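Local coordinates for polyprenyl synthetase (Nonlabens dokdonensis, PDB 6KD7), which probably builds geranylgeranyl pyrophosphate as a magnesium-dependent prenyltransferase of the FPP/GGPP synthase family, at residues V156-Y161 and K234-L239; K252-L257 and E272-F277. One frame throughout, in Å; residues are numbered along the deposited sequence.

Overall arrangement
Both contacts lie in one all-helical polyprenyl synthase fold, on the same side of its centre and with centres about 15 Å apart. Contact 1 is partly buried and near a bound magnesium ion. Contact 2 is a surface contact farther out, where a second subunit comes into reach. They share no helix, but helix 236-241 of contact 1 is followed in the chain by helix 248-254 of contact 2. Y238 and F255 stack and join the two. Each contact is apolar between its own segments. Contact 1 also has a tyrosine hydroxyl and a lysine amine hydrogen-bonded to nearby residues; contact 2 rests mainly on aromatic rings and methyl groups, with the W254 N-H hydrogen-bonded to E250.

Contact 1 of 2, residues V156-Y161 and K234-L239; sequences VSVPEY and KTYLYL
Near a bound magnesium ion of the prenyl synthase fold, the start of helix 158-183 meets the start of helix 236-241, and Y161 lies against T235 and Y236. The Y161 side chain is about 6 Å from the metal. The CB of Y161 points toward K234-L239, and CG is anti to the backbone N (chi1 -175°), beside the carbonyl carbon. T235 C sits 4.0 Å above one face of the ring, offset toward the rim. Y236 N lies over that face too, 3.5 Å from Y161 CE2. At the ring's tip, Y161 OH is 3.6 Å from T235 CB. The hydroxyl is hydrogen-bonded to D210 OD2, which also takes Y236 N. D210 belongs to the second aspartate-rich DDxxD motif of this family. A phenylalanine in place of Y161 would keep the ring but would probably leave D210 OD2 with one hydrogen bond fewer, keeping the one from Y236 N.

At the other end of Y161 the packing is tight: L239 CD1 comes within 3.3 Å of Y161 CB. The other branch, L239 CD2, rests near the carbonyl of V156. V158 divides its methyls between two partners. Its CG1 reaches Y236 CE1 at 3.5 Å, while CG2 lies by L239 CB. V156 CG2 touches K234 CE. The K234 chain is bent at its last two torsions, and NZ is hydrogen-bonded to the carbonyl oxygens of F150 and R153.

S157 and E160 form a capping box at the start of helix 158-183. E160 N donates to S157 OG at 3.2 Å. In return, S157 N donates to the anti lone pair of E160 OE1, 2.9 Å away and almost straight at 178°.

Contact 2 of 2, residues K252-L257 and E272-F277; sequences KEWFAL and ETVKVF
W254 lays its indole over T273, whose CB stands 3.7 Å above one face, offset toward the rim. This is helix-to-helix packing in the outer part of the all-helical polyprenyl synthase fold. W254 ends helix 248-254 and begins a type I beta turn that runs to L257. T273, V274 and F277 come from helix 264-281. The W254 and T273 side chains cross at about a right angle, and T273 CG2 is 3.6 Å from W254 NE1. T273 OG1 is hydrogen-bonded to the carbonyl oxygen of E269, one turn back in its own helix, while the methyl CG2 meets the indole.

V274 meets two aromatic residues, one with each methyl. Its CG1 is anti to the backbone N (chi1 170°), and CG2 is anti to the carbonyl carbon. The W254 and V274 side chains run past one another in opposite senses, with V274 CG2 3.8 Å from W254 CB. CG1 meets F255 at the edge of its ring, in the ring plane, with F255 CE1 3.9 Å away.

The turn is closed by L257 N donating to W254 O at 3.2 Å. Beyond the two segments, F221 of the second subunit meets W254 edge-to-face, so the tryptophan packs against helix 264-281 and also touches a neighbouring chain. The indole N-H is hydrogen-bonded to E250 OE1, one helical turn earlier, which should help fix the rotation of the ring. F277 reaches this same nitrogen from helix 264-281. W254 NE1 lies near the plane of the F277 ring at its edge, 3.9 Å from F277 CE2.

Contact 1 of 2, residues V156-Y161 and K234-L239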
ATOM      1  N   VAL A 156     -13.622 -17.325  26.362  1.00 49.61           N
ATOM      2  CA  VAL A 156     -15.084 -17.271  26.056  1.00 41.79           C
ATOM      3  C   VAL A 156     -15.791 -18.525  26.586  1.00 39.47           C
ATOM      4  O   VAL A 156     -15.380 -19.613  26.230  1.00 36.48           O
ATOM      5  CB  VAL A 156     -15.331 -17.102  24.548  1.00 42.83           C
ATOM      6  CG1 VAL A 156     -16.800 -17.264  24.211  1.00 41.68           C
ATOM      7  CG2 VAL A 156     -14.809 -15.777  24.030  1.00 47.15           C
ATOM      8  N   SER A 157     -16.829 -18.347  27.403  1.00 38.89           N
ATOM      9  CA  SER A 157     -17.603 -19.481  27.969  1.00 36.97           C
ATOM     10  C   SER A 157     -18.682 -19.956  26.996  1.00 38.25           C
ATOM     11  O   SER A 157     -19.096 -19.179  26.148  1.00 34.58           O
ATOM     12  CB  SER A 157     -18.196 -19.147  29.297  1.00 37.83           C
ATOM     13  OG  SER A 157     -19.288 -18.267  29.147  1.00 42.11           O
ATOM     14  N   VAL A 158     -19.107 -21.205  27.151  1.00 35.99           N
ATOM     15  CA  VAL A 158     -20.165 -21.813  26.302  1.00 36.23           C
ATOM     16  C   VAL A 158     -21.438 -20.992  26.471  1.00 33.85           C
ATOM     17  O   VAL A 158     -22.103 -20.639  25.509  1.00 34.10           O
ATOM     18  CB  VAL A 158     -20.317 -23.298  26.659  1.00 38.27           C
ATOM     19  CG1 VAL A 158     -21.503 -23.928  25.963  1.00 41.26           C
ATOM     20  CG2 VAL A 158     -19.044 -24.035  26.295  1.00 38.78           C
ATOM     21  N   PRO A 159     -21.808 -20.616  27.700  1.00 37.27           N
ATOM     22  CA  PRO A 159     -22.972 -19.755  27.896  1.00 35.90           C
ATOM     23  C   PRO A 159     -22.862 -18.447  27.117  1.00 35.62           C
ATOM     24  O   PRO A 159     -23.846 -18.023  26.529  1.00 37.91           O
ATOM     25  CB  PRO A 159     -23.042 -19.528  29.410  1.00 38.22           C
ATOM     26  CG  PRO A 159     -22.351 -20.762  29.983  1.00 39.75           C
ATOM     27  CD  PRO A 159     -21.286 -21.153  28.964  1.00 40.16           C
ATOM     28  N   GLU A 160     -21.695 -17.821  27.120  1.00 35.38           N
ATOM     29  CA  GLU A 160     -21.520 -16.538  26.387  1.00 33.72           C
ATOM     30  C   GLU A 160     -21.637 -16.797  24.883  1.00 29.48           C
ATOM     31  O   GLU A 160     -22.294 -16.038  24.231  1.00 29.65           O
ATOM     32  CB  GLU A 160     -20.159 -15.923  26.671  1.00 38.63           C
ATOM     33  CG  GLU A 160     -20.029 -15.314  28.056  1.00 38.52           C
ATOM     34  CD  GLU A 160     -18.590 -14.871  28.286  1.00 42.50           C
ATOM     35  OE1 GLU A 160     -17.674 -15.685  28.101  1.00 40.86           O
ATOM     36  OE2 GLU A 160     -18.396 -13.687  28.502  1.00 47.03           O
ATOM     37  N   TYR A 161     -21.034 -17.864  24.377  1.00 28.58           N
ATOM     38  CA  TYR A 161     -21.165 -18.269  22.959  1.00 30.67           C
ATOM     39  C   TYR A 161     -22.661 -18.506  22.623  1.00 33.09           C
ATOM     40  O   TYR A 161     -23.107 -18.039  21.558  1.00 29.44           O
ATOM     41  CB  TYR A 161     -20.310 -19.502  22.633  1.00 28.83           C
ATOM     42  CG  TYR A 161     -20.352 -19.843  21.165  1.00 29.57           C
ATOM     43  CD1 TYR A 161     -19.640 -19.076  20.239  1.00 27.27           C
ATOM     44  CD2 TYR A 161     -21.215 -20.830  20.682  1.00 29.30           C
ATOM     45  CE1 TYR A 161     -19.725 -19.337  18.873  1.00 26.66           C
ATOM     46  CE2 TYR A 161     -21.336 -21.077  19.317  1.00 30.10           C
ATOM     47  CZ  TYR A 161     -20.580 -20.336  18.414  1.00 28.35           C
ATOM     48  OH  TYR A 161     -20.723 -20.582  17.085  1.00 25.89           O
ATOM     49  N   LYS A 234     -13.867 -19.144  17.578  1.00 33.21           N
ATOM     50  CA  LYS A 234     -14.097 -20.023  18.751  1.00 40.57           C
ATOM     51  C   LYS A 234     -15.584 -20.426  18.756  1.00 35.00           C
ATOM     52  O   LYS A 234     -16.396 -19.740  19.419  1.00 41.41           O
ATOM     53  CB  LYS A 234     -13.637 -19.252  19.996  1.00 53.12           C
ATOM     54  CG  LYS A 234     -12.118 -19.109  20.126  1.00 62.72           C
ATOM     55  CD  LYS A 234     -11.666 -18.529  21.460  1.00 69.22           C
ATOM     56  CE  LYS A 234     -12.035 -17.073  21.639  1.00 63.77           C
ATOM     57  NZ  LYS A 234     -11.199 -16.221  20.765  1.00 56.47           N
ATOM     58  N   THR A 235     -15.939 -21.416  17.941  1.00 29.53           N
ATOM     59  CA  THR A 235     -17.336 -21.889  17.805  1.00 31.47           C
ATOM     60  C   THR A 235     -17.590 -23.001  18.819  1.00 32.93           C
ATOM     61  O   THR A 235     -16.666 -23.368  19.560  1.00 35.40           O
ATOM     62  CB  THR A 235     -17.633 -22.352  16.388  1.00 29.73           C
ATOM     63  OG1 THR A 235     -16.903 -23.547  16.140  1.00 30.23           O
ATOM     64  CG2 THR A 235     -17.342 -21.310  15.336  1.00 29.92           C
ATOM     65  N   TYR A 236     -18.814 -23.513  18.855  1.00 32.72           N
ATOM     66  CA  TYR A 236     -19.196 -24.506  19.887  1.00 31.56           C
ATOM     67  C   TYR A 236     -18.264 -25.709  19.776  1.00 28.74           C
ATOM     68  O   TYR A 236     -17.858 -26.236  20.793  1.00 31.42           O
ATOM     69  CB  TYR A 236     -20.660 -24.911  19.712  1.00 34.77           C
ATOM     70  CG  TYR A 236     -21.253 -25.648  20.881  1.00 32.02           C
ATOM     71  CD1 TYR A 236     -21.831 -24.965  21.934  1.00 36.84           C
ATOM     72  CD2 TYR A 236     -21.240 -27.026  20.932  1.00 34.73           C
ATOM     73  CE1 TYR A 236     -22.376 -25.631  23.014  1.00 36.91           C
ATOM     74  CE2 TYR A 236     -21.789 -27.710  21.998  1.00 35.28           C
ATOM     75  CZ  TYR A 236     -22.355 -27.010  23.044  1.00 37.57           C
ATOM     76  OH  TYR A 236     -22.885 -27.689  24.091  1.00 46.44           O
ATOM     77  N   LEU A 237     -17.904 -26.061  18.550  1.00 28.26           N
ATOM     78  CA  LEU A 237     -17.024 -27.214  18.268  1.00 31.87           C
ATOM     79  C   LEU A 237     -15.678 -26.996  18.975  1.00 38.20           C
ATOM     80  O   LEU A 237     -15.255 -27.891  19.685  1.00 41.61           O
ATOM     81  CB  LEU A 237     -16.867 -27.207  16.748  1.00 34.23           C
ATOM     82  CG  LEU A 237     -16.448 -28.499  16.065  1.00 34.39           C
ATOM     83  CD1 LEU A 237     -17.157 -29.691  16.669  1.00 43.60           C
ATOM     84  CD2 LEU A 237     -16.717 -28.406  14.579  1.00 31.77           C
ATOM     85  N   TYR A 238     -15.073 -25.818  18.843  1.00 35.15           N
ATOM     86  CA  TYR A 238     -13.782 -25.533  19.524  1.00 35.29           C
ATOM     87  C   TYR A 238     -13.948 -25.420  21.042  1.00 35.06           C
ATOM     88  O   TYR A 238     -13.168 -26.020  21.759  1.00 37.24           O
ATOM     89  CB  TYR A 238     -13.159 -24.249  18.982  1.00 37.38           C
ATOM     90  CG  TYR A 238     -11.980 -23.726  19.761  1.00 39.14           C
ATOM     91  CD1 TYR A 238     -12.152 -22.833  20.799  1.00 39.24           C
ATOM     92  CD2 TYR A 238     -10.689 -24.111  19.451  1.00 39.38           C
ATOM     93  CE1 TYR A 238     -11.078 -22.338  21.513  1.00 43.75           C
ATOM     94  CE2 TYR A 238      -9.603 -23.631  20.156  1.00 40.09           C
ATOM     95  CZ  TYR A 238      -9.798 -22.740  21.192  1.00 41.30           C
ATOM     96  OH  TYR A 238      -8.747 -22.254  21.897  1.00 44.15           O
ATOM     97  N   LEU A 239     -14.990 -24.729  21.494  1.00 32.14           N
ATOM     98  CA  LEU A 239     -15.201 -24.472  22.940  1.00 33.20           C
ATOM     99  C   LEU A 239     -15.354 -25.791  23.704  1.00 38.08           C
ATOM    100  O   LEU A 239     -14.850 -25.873  24.804  1.00 41.35           O
ATOM    101  CB  LEU A 239     -16.421 -23.567  23.115  1.00 36.02           C
ATOM    102  CG  LEU A 239     -16.247 -22.130  22.632  1.00 35.59           C
ATOM    103  CD1 LEU A 239     -17.540 -21.353  22.772  1.00 34.09           C
ATOM    104  CD2 LEU A 239     -15.136 -21.434  23.387  1.00 37.53           C
TER

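Contact 2 of 2, residues K252-L257 and E272-F277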
ATOM      1  N   LYS A 252      -5.237 -24.849  21.470  1.00 35.08           N
ATOM      2  CA  LYS A 252      -4.985 -23.404  21.665  1.00 38.44           C
ATOM      3  C   LYS A 252      -3.773 -22.971  20.835  1.00 38.73           C
ATOM      4  O   LYS A 252      -3.805 -21.839  20.326  1.00 37.53           O
ATOM      5  CB  LYS A 252      -4.849 -23.082  23.141  1.00 38.80           C
ATOM      6  CG  LYS A 252      -6.127 -23.330  23.922  1.00 47.23           C
ATOM      7  CD  LYS A 252      -6.032 -22.952  25.366  1.00 50.45           C
ATOM      8  CE  LYS A 252      -7.146 -23.568  26.176  1.00 57.77           C
ATOM      9  NZ  LYS A 252      -7.193 -22.949  27.519  1.00 68.62           N
ATOM     10  N   GLU A 253      -2.810 -23.859  20.600  1.00 39.01           N
ATOM     11  CA  GLU A 253      -1.580 -23.479  19.861  1.00 42.01           C
ATOM     12  C   GLU A 253      -1.935 -23.429  18.388  1.00 37.21           C
ATOM     13  O   GLU A 253      -1.533 -22.453  17.723  1.00 34.10           O
ATOM     14  CB  GLU A 253      -0.401 -24.387  20.226  1.00 50.43           C
ATOM     15  CG  GLU A 253       0.312 -23.925  21.504  1.00 53.03           C
ATOM     16  CD  GLU A 253       1.198 -24.981  22.153  1.00 63.92           C
ATOM     17  OE1 GLU A 253       1.752 -24.707  23.255  1.00 64.62           O
ATOM     18  OE2 GLU A 253       1.333 -26.084  21.558  1.00 57.19           O
ATOM     19  N   TRP A 254      -2.737 -24.368  17.891  1.00 32.73           N
ATOM     20  CA  TRP A 254      -3.190 -24.264  16.481  1.00 31.78           C
ATOM     21  C   TRP A 254      -3.973 -22.963  16.300  1.00 29.29           C
ATOM     22  O   TRP A 254      -3.829 -22.327  15.271  1.00 29.30           O
ATOM     23  CB  TRP A 254      -4.032 -25.482  16.109  1.00 33.61           C
ATOM     24  CG  TRP A 254      -3.202 -26.666  15.728  1.00 35.26           C
ATOM     25  CD1 TRP A 254      -3.024 -27.805  16.451  1.00 35.72           C
ATOM     26  CD2 TRP A 254      -2.393 -26.810  14.541  1.00 33.50           C
ATOM     27  NE1 TRP A 254      -2.198 -28.665  15.776  1.00 40.83           N
ATOM     28  CE2 TRP A 254      -1.784 -28.079  14.611  1.00 36.48           C
ATOM     29  CE3 TRP A 254      -2.104 -25.988  13.443  1.00 35.03           C
ATOM     30  CZ2 TRP A 254      -0.940 -28.559  13.612  1.00 35.68           C
ATOM     31  CZ3 TRP A 254      -1.267 -26.460  12.451  1.00 37.05           C
ATOM     32  CH2 TRP A 254      -0.690 -27.730  12.540  1.00 36.74           C
ATOM     33  N   PHE A 255      -4.772 -22.578  17.296  1.00 29.66           N
ATOM     34  CA  PHE A 255      -5.709 -21.424  17.189  1.00 31.69           C
ATOM     35  C   PHE A 255      -4.939 -20.121  17.397  1.00 38.37           C
ATOM     36  O   PHE A 255      -5.559 -19.063  17.293  1.00 36.38           O
ATOM     37  CB  PHE A 255      -6.906 -21.587  18.133  1.00 31.61           C
ATOM     38  CG  PHE A 255      -8.112 -22.190  17.447  1.00 34.06           C
ATOM     39  CD1 PHE A 255      -8.040 -23.453  16.866  1.00 35.51           C
ATOM     40  CD2 PHE A 255      -9.296 -21.471  17.303  1.00 37.90           C
ATOM     41  CE1 PHE A 255      -9.124 -23.987  16.174  1.00 37.42           C
ATOM     42  CE2 PHE A 255     -10.375 -21.997  16.600  1.00 33.80           C
ATOM     43  CZ  PHE A 255     -10.290 -23.250  16.031  1.00 35.93           C
ATOM     44  N   ALA A 256      -3.631 -20.205  17.674  1.00 38.48           N
ATOM     45  CA  ALA A 256      -2.737 -19.024  17.785  1.00 39.86           C
ATOM     46  C   ALA A 256      -2.100 -18.692  16.432  1.00 35.35           C
ATOM     47  O   ALA A 256      -1.588 -17.575  16.311  1.00 36.98           O
ATOM     48  CB  ALA A 256      -1.677 -19.262  18.845  1.00 42.70           C
ATOM     49  N   LEU A 257      -2.104 -19.604  15.452  1.00 30.03           N
ATOM     50  CA  LEU A 257      -1.525 -19.297  14.125  1.00 31.45           C
ATOM     51  C   LEU A 257      -2.555 -18.569  13.270  1.00 32.64           C
ATOM     52  O   LEU A 257      -3.638 -19.130  13.035  1.00 37.85           O
ATOM     53  CB  LEU A 257      -1.070 -20.577  13.423  1.00 32.75           C
ATOM     54  CG  LEU A 257      -0.144 -21.468  14.229  1.00 38.86           C
ATOM     55  CD1 LEU A 257       0.241 -22.660  13.410  1.00 38.57           C
ATOM     56  CD2 LEU A 257       1.092 -20.705  14.700  1.00 43.95           C
ATOM     57  N   GLU A 272      -6.967 -30.407   8.881  1.00 39.47           N
ATOM     58  CA  GLU A 272      -7.022 -31.882   9.101  1.00 39.60           C
ATOM     59  C   GLU A 272      -6.686 -32.176  10.550  1.00 36.91           C
ATOM     60  O   GLU A 272      -7.430 -32.934  11.201  1.00 39.87           O
ATOM     61  CB  GLU A 272      -6.174 -32.657   8.087  1.00 46.41           C
ATOM     62  CG  GLU A 272      -6.766 -32.632   6.676  1.00 60.51           C
ATOM     63  CD  GLU A 272      -8.304 -32.743   6.578  1.00 72.34           C
ATOM     64  OE1 GLU A 272      -8.920 -33.596   7.312  1.00 67.25           O
ATOM     65  OE2 GLU A 272      -8.909 -31.947   5.798  1.00 70.72           O
ATOM     66  N   THR A 273      -5.677 -31.516  11.107  1.00 38.58           N
ATOM     67  CA  THR A 273      -5.217 -31.836  12.475  1.00 37.49           C
ATOM     68  C   THR A 273      -6.257 -31.378  13.487  1.00 38.39           C
ATOM     69  O   THR A 273      -6.553 -32.153  14.456  1.00 40.20           O
ATOM     70  CB  THR A 273      -3.865 -31.183  12.783  1.00 40.23           C
ATOM     71  OG1 THR A 273      -2.978 -31.459  11.699  1.00 42.29           O
ATOM     72  CG2 THR A 273      -3.315 -31.683  14.092  1.00 36.89           C
ATOM     73  N   VAL A 274      -6.775 -30.154  13.316  1.00 38.62           N
ATOM     74  CA  VAL A 274      -7.798 -29.638  14.273  1.00 37.68           C
ATOM     75  C   VAL A 274      -9.064 -30.503  14.157  1.00 34.52           C
ATOM     76  O   VAL A 274      -9.613 -30.878  15.199  1.00 33.52           O
ATOM     77  CB  VAL A 274      -8.080 -28.150  14.050  1.00 39.68           C
ATOM     78  CG1 VAL A 274      -9.284 -27.689  14.862  1.00 38.14           C
ATOM     79  CG2 VAL A 274      -6.848 -27.334  14.388  1.00 39.77           C
ATOM     80  N   LYS A 275      -9.499 -30.842  12.941  1.00 34.83           N
ATOM     81  CA  LYS A 275     -10.666 -31.764  12.756  1.00 37.57           C
ATOM     82  C   LYS A 275     -10.426 -33.029  13.584  1.00 40.76           C
ATOM     83  O   LYS A 275     -11.314 -33.391  14.416  1.00 40.80           O
ATOM     84  CB  LYS A 275     -10.941 -32.021  11.278  1.00 37.03           C
ATOM     85  CG  LYS A 275     -11.656 -30.855  10.608  1.00 38.08           C
ATOM     86  CD  LYS A 275     -11.669 -30.897   9.106  1.00 41.69           C
ATOM     87  CE  LYS A 275     -12.367 -32.136   8.596  1.00 50.97           C
ATOM     88  NZ  LYS A 275     -12.875 -31.897   7.230  1.00 56.99           N
ATOM     89  N   VAL A 276      -9.218 -33.596  13.524  1.00 40.40           N
ATOM     90  CA  VAL A 276      -8.944 -34.846  14.289  1.00 38.62           C
ATOM     91  C   VAL A 276      -9.046 -34.550  15.781  1.00 39.72           C
ATOM     92  O   VAL A 276      -9.634 -35.395  16.496  1.00 43.75           O
ATOM     93  CB  VAL A 276      -7.595 -35.479  13.899  1.00 41.06           C
ATOM     94  CG1 VAL A 276      -7.252 -36.630  14.834  1.00 41.58           C
ATOM     95  CG2 VAL A 276      -7.599 -35.914  12.431  1.00 37.72           C
ATOM     96  N   PHE A 277      -8.525 -33.425  16.257  1.00 37.27           N
ATOM     97  CA  PHE A 277      -8.648 -33.066  17.699  1.00 47.17           C
ATOM     98  C   PHE A 277     -10.123 -32.898  18.090  1.00 44.80           C
ATOM     99  O   PHE A 277     -10.524 -33.254  19.202  1.00 46.98           O
ATOM    100  CB  PHE A 277      -7.883 -31.786  18.042  1.00 54.49           C
ATOM    101  CG  PHE A 277      -6.403 -31.999  18.219  1.00 66.02           C
ATOM    102  CD1 PHE A 277      -5.932 -32.926  19.139  1.00 79.23           C
ATOM    103  CD2 PHE A 277      -5.484 -31.301  17.451  1.00 72.15           C
ATOM    104  CE1 PHE A 277      -4.570 -33.140  19.281  1.00 76.48           C
ATOM    105  CE2 PHE A 277      -4.121 -31.512  17.603  1.00 70.95           C
ATOM    106  CZ  PHE A 277      -3.671 -32.423  18.520  1.00 72.24           C
TER